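Local coordinates for protein methane monooxygenase hydroxylase, MmoD (Methylosinus sporium, PDB 6D7K) that probably binds the hydroxylase component of soluble methane monooxygenase and regulates it, rather than oxidising methane itself, at residues 15-20 with 53-58; 38-43 with 67-72. All coordinates share one frame; numbering follows the deposited sequence.

Interaction 1: 15-20 with 53-58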
# COMPACT_ATOMS: atom_id res chain seq x y z
N SER H 15 27.77 21.83 4.48
CA SER H 15 27.12 20.62 4.94
C SER H 15 25.74 20.95 5.48
O SER H 15 25.29 22.10 5.48
CB SER H 15 27.99 19.94 6.00
OG SER H 15 27.79 20.51 7.29
N ARG H 16 25.03 19.91 5.91
CA ARG H 16 23.87 20.07 6.74
C ARG H 16 24.31 20.31 8.18
O ARG H 16 25.46 20.04 8.56
CB ARG H 16 22.98 18.84 6.65
CG ARG H 16 23.62 17.64 7.21
CD ARG H 16 22.70 16.46 7.18
NE ARG H 16 23.17 15.40 8.08
CZ ARG H 16 22.50 14.28 8.31
NH1 ARG H 16 21.34 14.07 7.71
NH2 ARG H 16 22.99 13.37 9.15
N ILE H 17 23.37 20.78 8.99
CA ILE H 17 23.66 21.31 10.32
C ILE H 17 22.74 20.62 11.31
O ILE H 17 21.54 20.50 11.05
CB ILE H 17 23.47 22.84 10.36
CG1 ILE H 17 24.49 23.54 9.46
CG2 ILE H 17 23.51 23.40 11.79
CD1 ILE H 17 25.85 23.62 10.05
N LEU H 18 23.28 20.16 12.43
CA LEU H 18 22.49 19.50 13.46
C LEU H 18 21.85 20.54 14.38
O LEU H 18 22.56 21.26 15.09
CB LEU H 18 23.36 18.55 14.27
CG LEU H 18 22.60 17.94 15.44
CD1 LEU H 18 21.75 16.80 14.93
CD2 LEU H 18 23.56 17.47 16.49
N ILE H 19 20.52 20.61 14.39
CA ILE H 19 19.83 21.62 15.19
C ILE H 19 19.12 21.05 16.42
O ILE H 19 18.72 21.83 17.30
CB ILE H 19 18.85 22.45 14.33
CG1 ILE H 19 17.81 21.57 13.62
CG2 ILE H 19 19.60 23.30 13.32
CD1 ILE H 19 16.64 22.36 13.02
N HIS H 20 18.96 19.73 16.52
CA HIS H 20 18.39 19.13 17.73
C HIS H 20 18.98 17.75 17.95
O HIS H 20 19.17 16.99 17.00
CB HIS H 20 16.87 19.03 17.67
CG HIS H 20 16.24 18.67 18.97
ND1 HIS H 20 15.82 19.61 19.88
CD2 HIS H 20 15.96 17.46 19.52
CE1 HIS H 20 15.32 19.01 20.94
NE2 HIS H 20 15.38 17.70 20.74
N LEU H 53 11.97 29.28 5.75
CA LEU H 53 12.62 30.38 5.04
C LEU H 53 14.07 30.60 5.47
O LEU H 53 14.83 31.21 4.72
CB LEU H 53 11.85 31.68 5.24
CG LEU H 53 10.37 31.76 4.82
CD1 LEU H 53 9.79 33.13 5.09
CD2 LEU H 53 10.17 31.36 3.36
N SER H 54 14.47 30.11 6.64
CA SER H 54 15.78 30.45 7.18
C SER H 54 16.19 29.43 8.22
O SER H 54 15.34 28.73 8.79
CB SER H 54 15.78 31.84 7.81
OG SER H 54 15.21 31.77 9.10
N PHE H 55 17.50 29.37 8.50
CA PHE H 55 17.97 28.60 9.64
C PHE H 55 17.14 28.90 10.88
O PHE H 55 16.65 27.99 11.55
CB PHE H 55 19.46 28.88 9.92
CG PHE H 55 20.06 28.03 11.02
CD1 PHE H 55 20.46 26.71 10.77
CD2 PHE H 55 20.22 28.54 12.31
CE1 PHE H 55 21.01 25.92 11.78
CE2 PHE H 55 20.77 27.76 13.34
CZ PHE H 55 21.16 26.45 13.07
N ASP H 56 16.93 30.19 11.16
CA ASP H 56 16.22 30.58 12.38
C ASP H 56 14.85 29.91 12.47
O ASP H 56 14.49 29.36 13.52
CB ASP H 56 16.04 32.11 12.45
CG ASP H 56 17.33 32.89 12.23
OD1 ASP H 56 18.02 32.70 11.19
OD2 ASP H 56 17.62 33.74 13.09
N SER H 57 14.06 29.97 11.38
CA SER H 57 12.71 29.40 11.40
C SER H 57 12.72 27.88 11.25
O SER H 57 11.75 27.23 11.64
CB SER H 57 11.83 30.06 10.32
OG SER H 57 12.48 30.18 9.06
N SER H 58 13.79 27.31 10.69
CA SER H 58 14.00 25.87 10.79
C SER H 58 13.98 25.43 12.24
O SER H 58 13.32 24.43 12.59
CB SER H 58 15.34 25.50 10.16
OG SER H 58 15.29 25.61 8.75
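The F55 ring, at the start of helix 55-74, rests against two isoleucines of strand 17-20. The ring corner around CE1 and CZ does the touching. CE1 lies 3.5 Å from CG2 of I17 and 3.4 Å from CG2 of I19. Both methyls come at the ring obliquely. The side chains of I17 and F55 cross at about a right angle, whereas I19 and F55 run past each other in opposite directions. F55 has CG anti to the backbone N (chi1 -176°), which carries the ring out from the helix to the strand. The two isoleucines are alternate residues, so both turn toward the helix while L18 turns away. I19 has a second arm. Its CD1 reaches the helix backbone, 3.9 Å from S58 O and 4.4 Å from S58 CB. The S58 and T29 hydroxyls are hydrogen-bonded to each other.

The helix turn that carries F55 is fixed by a capping box. S54 is the N-cap, and its OG accepts a nearly straight bond from S57 N (3.1 Å, 166°). The return bond from S54 N to S57 OG is weak. Both hydroxyls are also hydrogen-bonded to acidic side chains of another protein chain, so the cap is part of an interface. On the strand side, a classic beta bulge sets I19 and H20 opposite the single residue A27 of strand 25-31. The arrangement is a capped helix start laid against strand 17-21, an outermost strand of the chain's sheet, in a two-layer alpha+beta fold with one helix packed on an antiparallel sheet.

Interaction 2: 38-43 with 67-72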
# COMPACT_ATOMS: atom_id res chain seq x y z
N TRP H 38 14.55 20.70 6.35
CA TRP H 38 14.86 20.08 7.62
C TRP H 38 14.19 18.71 7.70
O TRP H 38 13.20 18.45 7.03
CB TRP H 38 14.45 20.97 8.80
CG TRP H 38 13.06 21.58 8.74
CD1 TRP H 38 12.74 22.86 8.35
CD2 TRP H 38 11.83 20.97 9.13
NE1 TRP H 38 11.38 23.06 8.46
CE2 TRP H 38 10.80 21.91 8.94
CE3 TRP H 38 11.49 19.71 9.62
CZ2 TRP H 38 9.48 21.64 9.21
CZ3 TRP H 38 10.16 19.44 9.89
CH2 TRP H 38 9.18 20.40 9.68
N GLU H 39 14.77 17.84 8.54
CA GLU H 39 14.23 16.51 8.81
C GLU H 39 14.37 16.19 10.29
O GLU H 39 15.28 16.68 10.97
CB GLU H 39 14.93 15.43 8.00
CG GLU H 39 16.37 15.76 7.76
CD GLU H 39 17.14 14.59 7.18
OE1 GLU H 39 18.37 14.76 6.94
OE2 GLU H 39 16.53 13.53 6.96
N ILE H 40 13.46 15.36 10.79
CA ILE H 40 13.45 14.93 12.18
C ILE H 40 13.57 13.41 12.21
O ILE H 40 12.89 12.72 11.44
CB ILE H 40 12.16 15.39 12.88
CG1 ILE H 40 12.01 16.91 12.77
CG2 ILE H 40 12.16 14.91 14.34
CD1 ILE H 40 10.68 17.44 13.32
N LEU H 41 14.44 12.90 13.08
CA LEU H 41 14.62 11.45 13.23
C LEU H 41 14.25 11.05 14.64
O LEU H 41 14.53 11.78 15.60
CB LEU H 41 16.04 10.99 12.92
CG LEU H 41 16.57 11.14 11.50
CD1 LEU H 41 16.45 12.56 11.03
CD2 LEU H 41 18.04 10.72 11.43
N ARG H 42 13.59 9.90 14.76
CA ARG H 42 13.27 9.30 16.05
C ARG H 42 14.00 7.98 16.15
O ARG H 42 13.90 7.15 15.24
CB ARG H 42 11.76 9.09 16.23
CG ARG H 42 11.40 8.66 17.63
CD ARG H 42 10.01 8.08 17.74
NE ARG H 42 8.97 9.11 17.73
CZ ARG H 42 8.13 9.30 16.72
NH1 ARG H 42 8.22 8.53 15.64
NH2 ARG H 42 7.20 10.26 16.79
N ASP H 43 14.76 7.80 17.23
CA ASP H 43 15.57 6.60 17.44
C ASP H 43 16.35 6.25 16.18
O ASP H 43 16.51 5.08 15.82
CB ASP H 43 14.70 5.42 17.91
CG ASP H 43 13.88 5.74 19.17
OD1 ASP H 43 14.46 6.20 20.19
OD2 ASP H 43 12.64 5.52 19.14
N SER H 67 7.58 19.38 20.01
CA SER H 67 6.63 19.50 21.11
C SER H 67 5.45 18.57 20.89
O SER H 67 4.93 17.99 21.85
CB SER H 67 6.17 20.95 21.24
OG SER H 67 4.76 21.04 21.38
N HIS H 68 5.06 18.38 19.64
CA HIS H 68 3.91 17.53 19.34
C HIS H 68 4.29 16.07 19.53
O HIS H 68 3.59 15.33 20.23
CB HIS H 68 3.40 17.82 17.92
CG HIS H 68 2.59 16.72 17.32
ND1 HIS H 68 1.38 16.31 17.85
CD2 HIS H 68 2.82 15.93 16.25
CE1 HIS H 68 0.91 15.31 17.14
NE2 HIS H 68 1.76 15.06 16.15
N PHE H 69 5.40 15.65 18.92
CA PHE H 69 5.90 14.30 19.13
C PHE H 69 6.07 13.98 20.61
O PHE H 69 5.61 12.94 21.09
CB PHE H 69 7.22 14.12 18.38
CG PHE H 69 7.05 14.06 16.90
CD1 PHE H 69 5.79 14.07 16.34
CD2 PHE H 69 8.14 13.97 16.06
CE1 PHE H 69 5.62 14.01 14.97
CE2 PHE H 69 7.97 13.91 14.68
CZ PHE H 69 6.72 13.93 14.14
N LYS H 70 6.74 14.86 21.36
CA LYS H 70 7.00 14.56 22.77
C LYS H 70 5.70 14.44 23.57
O LYS H 70 5.58 13.58 24.44
CB LYS H 70 7.93 15.61 23.38
CG LYS H 70 9.33 15.56 22.80
CD LYS H 70 10.21 16.66 23.36
CE LYS H 70 11.59 16.65 22.71
NZ LYS H 70 12.50 15.68 23.34
N ARG H 71 4.72 15.31 23.29
CA ARG H 71 3.40 15.17 23.89
C ARG H 71 2.79 13.80 23.58
O ARG H 71 2.16 13.19 24.45
CB ARG H 71 2.48 16.28 23.39
CG ARG H 71 2.04 17.25 24.45
CD ARG H 71 1.17 18.33 23.85
NE ARG H 71 1.89 19.60 23.70
CZ ARG H 71 1.92 20.55 24.63
NH1 ARG H 71 1.26 20.36 25.77
NH2 ARG H 71 2.59 21.68 24.42
N GLN H 72 2.96 13.32 22.35
CA GLN H 72 2.48 11.98 22.01
C GLN H 72 3.17 10.94 22.88
O GLN H 72 2.51 10.07 23.46
CB GLN H 72 2.71 11.68 20.52
CG GLN H 72 1.77 12.45 19.59
CD GLN H 72 1.66 11.87 18.18
OE1 GLN H 72 2.67 11.65 17.49
NE2 GLN H 72 0.42 11.62 17.74
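R42 and F69 make a cation-pi contact between strand 38-42 and the helix. R42 CZ sits 5.0 Å from the centroid of the F69 ring, 20° off the ring normal. NH2 is the atom that leads. It lies over one face, offset toward the rim, 3.8 Å from F69 CG. The guanidinium is tilted and does not lie flat, with its plane 46° from the ring plane. The arginine chain starts out extended and then bends at chi3 (-78°), which folds the guanidinium over the phenyl group.

R42 NE has a different partner, the hydroxyl of Y25 on strand 25-31. One end of the guanidinium is therefore hydrogen-bonded while NH2 meets the ring. I40, two residues back on the same strand, meets F69 from another direction. Its CG2 comes at the ring edge, near the ring plane, 4.3 Å from CE2. V65 and L66 pack on I40.

The ring is used two ways: its edge meets aliphatic carbon and one face meets a cation. F69 is buried among I40, V47, Y25 and the R42 guanidinium. With the like charge of R24 close to R42 NE, the pi cloud would probably give the R42 charge some stabilisation.

Overall arrangement
Both interactions place helix 55-74 against the same antiparallel sheet. Interaction 1 uses the first turn of the helix and interaction 2 a turn near its far end. Their centres are 15 Å apart, on opposite sides of the chain's centre. Along the sequence their segments alternate. They also touch directly. R16 NH1 forms a salt bridge with E39 OE1 at 3.1 Å, and S58 OG packs on W38 CD1 at 3.8 Å. Interaction 1 is mainly carbon packing on an outermost strand; interaction 2 adds a cation-pi pair on an inner strand. Both lie beside residues that meet another protein chain: the N-cap S54 and S57 in interaction 1, H68 in interaction 2.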